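PDB 5KBP: glycosyl hydrolase, family 38 from Enterococcus faecalis, which probably hydrolyses alpha-linked mannose from glycans as a metal-binding alpha-mannosidase. Local coordinates for residues A[51-56]-A[123-128]; A[522-525]-A[530-533]; A[594-597]-A[602-605]. All blocks are in the same frame, centred on the assembly; numbering follows the deposited sequence.

Contact 1 belongs to the N-terminal family 38 domain and lies about 54 to 56 Å, centre to centre, from the other two, which sit across the centre of the chain. It is fully buried, joins strands of two separate sheets, and relies on rings and a bridging water, with no direct hydrogen bond. Contacts 2 and 3, centres 10 Å apart, lie in beta hairpins of two different antiparallel sheets, and both depend on backbone bonds. Contact 2 is mostly buried, with Gln524 and Glu531 at its margin; contact 3 is only partly buried, with Lys595 exposed. The two hairpins touch: Ala523 N lies 3.1 Å from Asn597 OD1, and Met530 CG packs against Tyr604 CE1 at 3.4 Å.

Contact 1 (A[51-56]-A[123-128]); sequences SFHLDG and LGYFPD
His53 presses its ring carbon CE1 onto one face of the Tyr125 ring, toward the rim, and comes within 3.4 Å of Tyr125 CE1. The two rings meet at a slant, their planes 58° apart and their centroids separated by 4.6 Å. Pro127 CB lies over the other face of the tyrosine. At the edge of the tyrosine ring, Asp55 OD1 approaches Tyr125 CE2 at 3.3 Å, near the ring plane. A flat tyrosine suits this place, offering a face to His53 and an edge to Asp55. Neither Asp55 OD1 nor Tyr125 OH, both buried here, has a hydrogen-bonding partner in the model; Asp55 OD2 is held by Trp17 N and Gln57 NE2, which fixes the carboxylate's rotation. Here strand 52-53, paired with strand 84-85, gives way to an inverse gamma turn centred on Leu54 and meets strand 124-126, an edge strand of a different, mixed sheet in the family 38 N-terminal domain. Glycine suits its place at Gly56, where phi is positive (67°) and Tyr125 CD2 packs close by. Contact is less direct toward Leu123, where a water, not side-chain packing, links the segments. It lies 2.9 Å from His53 NE2 and donates a longer bond of 3.3 Å to Leu123 O. Histidine combines both roles: with CG anti to the backbone N (chi1 -168°), its imidazole reaches Tyr125 and this water.

Contact 2 (A[522-525]-A[530-533]); sequences LAQP and MENE
Leu522 O is gripped from across the hairpin and from its own segment. The main bond comes from Glu531 N, 3.0 Å from Leu522 O with an N-H...O angle of 152°, the donor being tilted modestly out of the carbonyl plane. Met530 CA adds a C-H...O contact at 3.3 Å to Leu522 O. From its own segment the oxygen also receives a weak bond from Gln524 NE2, 3.4 Å from Leu522 O; the bend of the glutamine chain at chi2 (74°) folds the amide back toward it. Glutamine suits this partly exposed position, since its NE2 can serve a backbone carbonyl at the hairpin's margin. Ala523 and Met530 form an antiparallel non-hydrogen-bonded pair, and Ala523 CB touches Met530 CG at 4.0 Å. The pair lies in a short beta hairpin, built of strands 523-524 and 529-531, in the C-terminal beta-rich region, which is related by sequence to the galactose mutarotase-like domains; strand 529-531 also pairs with strand 535-539. The small alanine lets the hairpin lie close to Ala602 and Tyr604, while the long, flexible methionine turns away from Ala523 to pack against Tyr604, Val650 and Met652. Leu522 CD2 comes within 3.5 Å of Glu531 O and 4.2 Å of Asn532 CB. Asparagine suits a chain turn: Asn532 OD1 accepts bonds from the backbone N atoms of Phe534 and Ile535, and its ND2 donates to Ile653 O.

Contact 3 (A[594-597]-A[602-605]); sequences NKEN and ASYQ
Strands 594-597 and 602-605 run almost exactly antiparallel (178°), but their register slips by one residue where Lys595 and Glu596 both face Ser603. Ser603 O therefore takes two donors, Lys595 N at 3.0 Å and, weakly, Glu596 N at 3.4 Å, while Ser603 N returns a 3.0 Å bond to Glu596 O. The serine hydroxyl joins the same set of bonds: Ser603 OG donates to the anti side of Glu596 OE1 at 3.2 Å and weakly accepts from Glu596 N, a double role for which a small hydroxyl is well fitted. Asn594 CB makes a CH-pi contact with the Tyr604 ring, 4.0 Å from its centroid, and ND2 sits 3.3 Å from Tyr604 CE1 above that same face, its amide inclined by 60°. Asparagine suits this place: with CG anti to the backbone N (chi1 177°), its CH2 covers the broad tyrosine face while ND2 bonds weakly to Glu596 O. Lysine suits the exposed edge, where its aliphatic chain crosses Gln605, Lys595 CE lying 3.7 Å from Gln605 CD. Two residues opposite one, with Lys595 at a near-helical psi, make this a classic beta bulge in an antiparallel hairpin at a sheet edge.

Contact 1 (A[51-56]-A[123-128])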
# COMPACT_ATOMS: atom_id res chain seq x y z
N SER A 51 -17.47 17.30 26.83
CA SER A 51 -16.75 16.18 26.24
C SER A 51 -16.90 16.22 24.73
O SER A 51 -17.63 17.05 24.18
CB SER A 51 -17.26 14.84 26.80
OG SER A 51 -18.65 14.69 26.58
N PHE A 52 -16.20 15.31 24.06
CA PHE A 52 -16.27 15.15 22.62
C PHE A 52 -16.31 13.66 22.30
O PHE A 52 -15.43 12.91 22.73
CB PHE A 52 -15.06 15.80 21.93
CG PHE A 52 -15.15 15.82 20.43
CD1 PHE A 52 -15.82 16.84 19.78
CD2 PHE A 52 -14.54 14.83 19.67
CE1 PHE A 52 -15.89 16.87 18.39
CE2 PHE A 52 -14.62 14.85 18.29
CZ PHE A 52 -15.29 15.87 17.65
N HIS A 53 -17.34 13.24 21.57
CA HIS A 53 -17.51 11.84 21.23
C HIS A 53 -16.67 11.51 20.00
O HIS A 53 -16.90 12.06 18.92
CB HIS A 53 -18.98 11.52 20.98
CG HIS A 53 -19.28 10.06 20.89
ND1 HIS A 53 -19.52 9.42 19.70
CD2 HIS A 53 -19.37 9.11 21.86
CE1 HIS A 53 -19.75 8.14 19.93
NE2 HIS A 53 -19.67 7.92 21.23
N LEU A 54 -15.70 10.61 20.17
CA LEU A 54 -14.72 10.32 19.12
C LEU A 54 -15.21 9.26 18.15
O LEU A 54 -14.51 8.30 17.82
CB LEU A 54 -13.40 9.91 19.76
CG LEU A 54 -12.16 10.29 18.95
CD1 LEU A 54 -12.12 11.79 18.71
CD2 LEU A 54 -10.89 9.81 19.66
N ASP A 55 -16.45 9.42 17.67
CA ASP A 55 -17.00 8.65 16.56
C ASP A 55 -17.04 7.15 16.83
O ASP A 55 -17.06 6.35 15.89
CB ASP A 55 -16.24 8.94 15.27
CG ASP A 55 -17.06 8.68 14.03
OD1 ASP A 55 -18.31 8.70 14.13
OD2 ASP A 55 -16.48 8.47 12.95
N GLY A 56 -17.04 6.74 18.10
CA GLY A 56 -17.20 5.34 18.44
C GLY A 56 -16.07 4.42 18.03
O GLY A 56 -16.23 3.20 18.13
N LEU A 123 -21.96 2.12 24.24
CA LEU A 123 -23.02 2.34 23.26
C LEU A 123 -22.58 1.78 21.92
O LEU A 123 -21.53 2.18 21.40
CB LEU A 123 -23.37 3.82 23.14
CG LEU A 123 -24.33 4.19 22.01
CD1 LEU A 123 -25.73 3.66 22.30
CD2 LEU A 123 -24.35 5.70 21.79
N GLY A 124 -23.37 0.88 21.35
CA GLY A 124 -23.16 0.46 19.98
C GLY A 124 -23.36 1.62 19.04
O GLY A 124 -24.42 2.25 19.04
N TYR A 125 -22.36 1.93 18.22
CA TYR A 125 -22.35 3.14 17.41
C TYR A 125 -22.41 2.74 15.94
O TYR A 125 -21.41 2.31 15.36
CB TYR A 125 -21.11 3.98 17.71
CG TYR A 125 -21.25 5.45 17.39
CD1 TYR A 125 -22.19 6.24 18.04
CD2 TYR A 125 -20.41 6.06 16.47
CE1 TYR A 125 -22.31 7.59 17.76
CE2 TYR A 125 -20.53 7.41 16.18
CZ TYR A 125 -21.48 8.17 16.83
OH TYR A 125 -21.59 9.51 16.54
N PHE A 126 -23.59 2.87 15.33
CA PHE A 126 -23.80 2.59 13.91
C PHE A 126 -24.47 3.78 13.24
O PHE A 126 -25.57 3.66 12.68
CB PHE A 126 -24.64 1.33 13.73
CG PHE A 126 -24.11 0.12 14.45
CD1 PHE A 126 -23.18 -0.70 13.85
CD2 PHE A 126 -24.55 -0.18 15.73
CE1 PHE A 126 -22.69 -1.81 14.51
CE2 PHE A 126 -24.06 -1.29 16.39
CZ PHE A 126 -23.13 -2.11 15.78
N PRO A 127 -23.82 4.95 13.24
CA PRO A 127 -24.52 6.16 12.77
C PRO A 127 -24.79 6.16 11.28
O PRO A 127 -25.77 6.77 10.84
CB PRO A 127 -23.56 7.29 13.17
CG PRO A 127 -22.22 6.65 13.14
CD PRO A 127 -22.42 5.22 13.59
N ASP A 128 -23.96 5.49 10.47
CA ASP A 128 -24.08 5.55 9.02
C ASP A 128 -23.99 4.17 8.38
O ASP A 128 -23.71 4.07 7.18
CB ASP A 128 -23.02 6.48 8.43
CG ASP A 128 -23.40 7.02 7.08
OD1 ASP A 128 -24.62 7.10 6.79
OD2 ASP A 128 -22.50 7.38 6.29
O HOH W 1 -19.98 5.07 21.25

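Contact 2 (A[522-525]-A[530-533])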
# COMPACT_ATOMS: atom_id res chain seq x y z
N LEU A 522 -16.54 -40.95 -13.13
CA LEU A 522 -17.68 -40.10 -12.81
C LEU A 522 -18.27 -39.44 -14.04
O LEU A 522 -19.47 -39.15 -14.07
CB LEU A 522 -17.27 -39.04 -11.79
CG LEU A 522 -16.90 -39.53 -10.39
CD1 LEU A 522 -16.51 -38.35 -9.50
CD2 LEU A 522 -18.04 -40.31 -9.77
N ALA A 523 -17.46 -39.20 -15.07
CA ALA A 523 -17.88 -38.44 -16.23
C ALA A 523 -18.11 -39.36 -17.43
O ALA A 523 -17.38 -40.34 -17.62
CB ALA A 523 -16.85 -37.37 -16.59
N GLN A 524 -19.12 -39.02 -18.22
CA GLN A 524 -19.41 -39.67 -19.50
C GLN A 524 -19.19 -38.64 -20.59
O GLN A 524 -20.11 -37.90 -20.95
CB GLN A 524 -20.84 -40.22 -19.54
CG GLN A 524 -21.12 -41.33 -18.53
CD GLN A 524 -21.26 -40.81 -17.11
OE1 GLN A 524 -21.89 -39.77 -16.87
NE2 GLN A 524 -20.68 -41.53 -16.16
N PRO A 525 -17.98 -38.54 -21.15
CA PRO A 525 -17.66 -37.41 -22.04
C PRO A 525 -18.39 -37.43 -23.37
O PRO A 525 -18.52 -36.37 -23.99
CB PRO A 525 -16.15 -37.53 -22.24
CG PRO A 525 -15.86 -38.98 -22.04
CD PRO A 525 -16.83 -39.44 -20.98
N MET A 530 -21.93 -35.99 -16.04
CA MET A 530 -21.31 -36.49 -14.82
C MET A 530 -22.41 -37.01 -13.90
O MET A 530 -23.56 -36.58 -13.99
CB MET A 530 -20.51 -35.41 -14.09
CG MET A 530 -19.40 -34.77 -14.89
SD MET A 530 -18.56 -33.48 -13.95
CE MET A 530 -19.91 -32.36 -13.61
N GLU A 531 -22.04 -37.92 -13.01
CA GLU A 531 -22.97 -38.38 -12.00
C GLU A 531 -22.22 -39.14 -10.92
O GLU A 531 -21.21 -39.80 -11.19
CB GLU A 531 -24.09 -39.26 -12.59
CG GLU A 531 -23.64 -40.64 -13.04
CD GLU A 531 -24.77 -41.41 -13.70
OE1 GLU A 531 -25.04 -41.16 -14.90
OE2 GLU A 531 -25.39 -42.26 -13.03
N ASN A 532 -22.72 -39.03 -9.69
CA ASN A 532 -22.27 -39.86 -8.58
C ASN A 532 -23.48 -40.48 -7.90
O ASN A 532 -24.46 -40.82 -8.56
CB ASN A 532 -21.43 -39.05 -7.59
CG ASN A 532 -22.09 -37.75 -7.18
OD1 ASN A 532 -23.29 -37.57 -7.35
ND2 ASN A 532 -21.30 -36.83 -6.64
N GLU A 533 -23.42 -40.63 -6.58
CA GLU A 533 -24.53 -41.21 -5.83
C GLU A 533 -25.53 -40.17 -5.35
O GLU A 533 -26.52 -40.53 -4.72
CB GLU A 533 -23.99 -42.01 -4.64
CG GLU A 533 -23.20 -41.17 -3.65
CD GLU A 533 -22.50 -42.01 -2.60
OE1 GLU A 533 -21.31 -42.34 -2.81
OE2 GLU A 533 -23.13 -42.35 -1.58

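Contact 3 (A[594-597]-A[602-605])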
# COMPACT_ATOMS: atom_id res chain seq x y z
N ASN A 594 -14.15 -32.05 -21.55
CA ASN A 594 -13.85 -32.76 -20.32
C ASN A 594 -12.35 -32.68 -20.05
O ASN A 594 -11.54 -33.13 -20.87
CB ASN A 594 -14.30 -34.22 -20.40
CG ASN A 594 -13.93 -35.02 -19.17
OD1 ASN A 594 -13.05 -35.88 -19.22
ND2 ASN A 594 -14.61 -34.75 -18.06
N LYS A 595 -11.98 -32.11 -18.90
CA LYS A 595 -10.58 -31.92 -18.53
C LYS A 595 -10.05 -33.06 -17.66
O LYS A 595 -8.97 -33.59 -17.94
CB LYS A 595 -10.42 -30.58 -17.79
CG LYS A 595 -10.67 -29.36 -18.65
CD LYS A 595 -9.66 -29.27 -19.78
CE LYS A 595 -9.91 -28.05 -20.66
NZ LYS A 595 -8.92 -27.95 -21.76
N GLU A 596 -10.78 -33.44 -16.62
CA GLU A 596 -10.39 -34.53 -15.75
C GLU A 596 -11.52 -35.55 -15.67
O GLU A 596 -12.70 -35.20 -15.73
CB GLU A 596 -10.04 -34.03 -14.34
CG GLU A 596 -8.78 -33.18 -14.27
CD GLU A 596 -8.66 -32.42 -12.97
OE1 GLU A 596 -9.29 -31.35 -12.84
OE2 GLU A 596 -7.93 -32.89 -12.07
N ASN A 597 -11.14 -36.82 -15.54
CA ASN A 597 -12.11 -37.89 -15.38
C ASN A 597 -11.45 -39.04 -14.64
O ASN A 597 -10.48 -39.63 -15.13
CB ASN A 597 -12.65 -38.36 -16.74
CG ASN A 597 -13.87 -39.25 -16.60
OD1 ASN A 597 -14.45 -39.38 -15.52
ND2 ASN A 597 -14.28 -39.87 -17.71
N ALA A 602 -14.06 -35.55 -11.46
CA ALA A 602 -14.20 -35.23 -12.87
C ALA A 602 -14.55 -33.76 -13.00
O ALA A 602 -15.27 -33.20 -12.16
CB ALA A 602 -15.26 -36.10 -13.56
N SER A 603 -14.05 -33.13 -14.06
CA SER A 603 -14.28 -31.71 -14.29
C SER A 603 -14.49 -31.45 -15.78
O SER A 603 -13.88 -32.11 -16.63
CB SER A 603 -13.11 -30.85 -13.78
OG SER A 603 -11.94 -31.08 -14.55
N TYR A 604 -15.35 -30.48 -16.07
CA TYR A 604 -15.64 -30.05 -17.43
C TYR A 604 -15.31 -28.57 -17.58
O TYR A 604 -15.50 -27.78 -16.65
CB TYR A 604 -17.11 -30.27 -17.79
CG TYR A 604 -17.44 -31.66 -18.27
CD1 TYR A 604 -17.56 -32.72 -17.38
CD2 TYR A 604 -17.65 -31.92 -19.62
CE1 TYR A 604 -17.86 -33.99 -17.82
CE2 TYR A 604 -17.96 -33.19 -20.07
CZ TYR A 604 -18.07 -34.22 -19.16
OH TYR A 604 -18.38 -35.48 -19.60
N GLN A 605 -14.83 -28.20 -18.76
CA GLN A 605 -14.61 -26.80 -19.11
C GLN A 605 -15.72 -26.35 -20.04
O GLN A 605 -15.99 -26.99 -21.06
CB GLN A 605 -13.25 -26.60 -19.79
CG GLN A 605 -12.89 -25.14 -20.02
CD GLN A 605 -11.86 -24.95 -21.12
OE1 GLN A 605 -12.06 -25.39 -22.25
NE2 GLN A 605 -10.76 -24.30 -20.78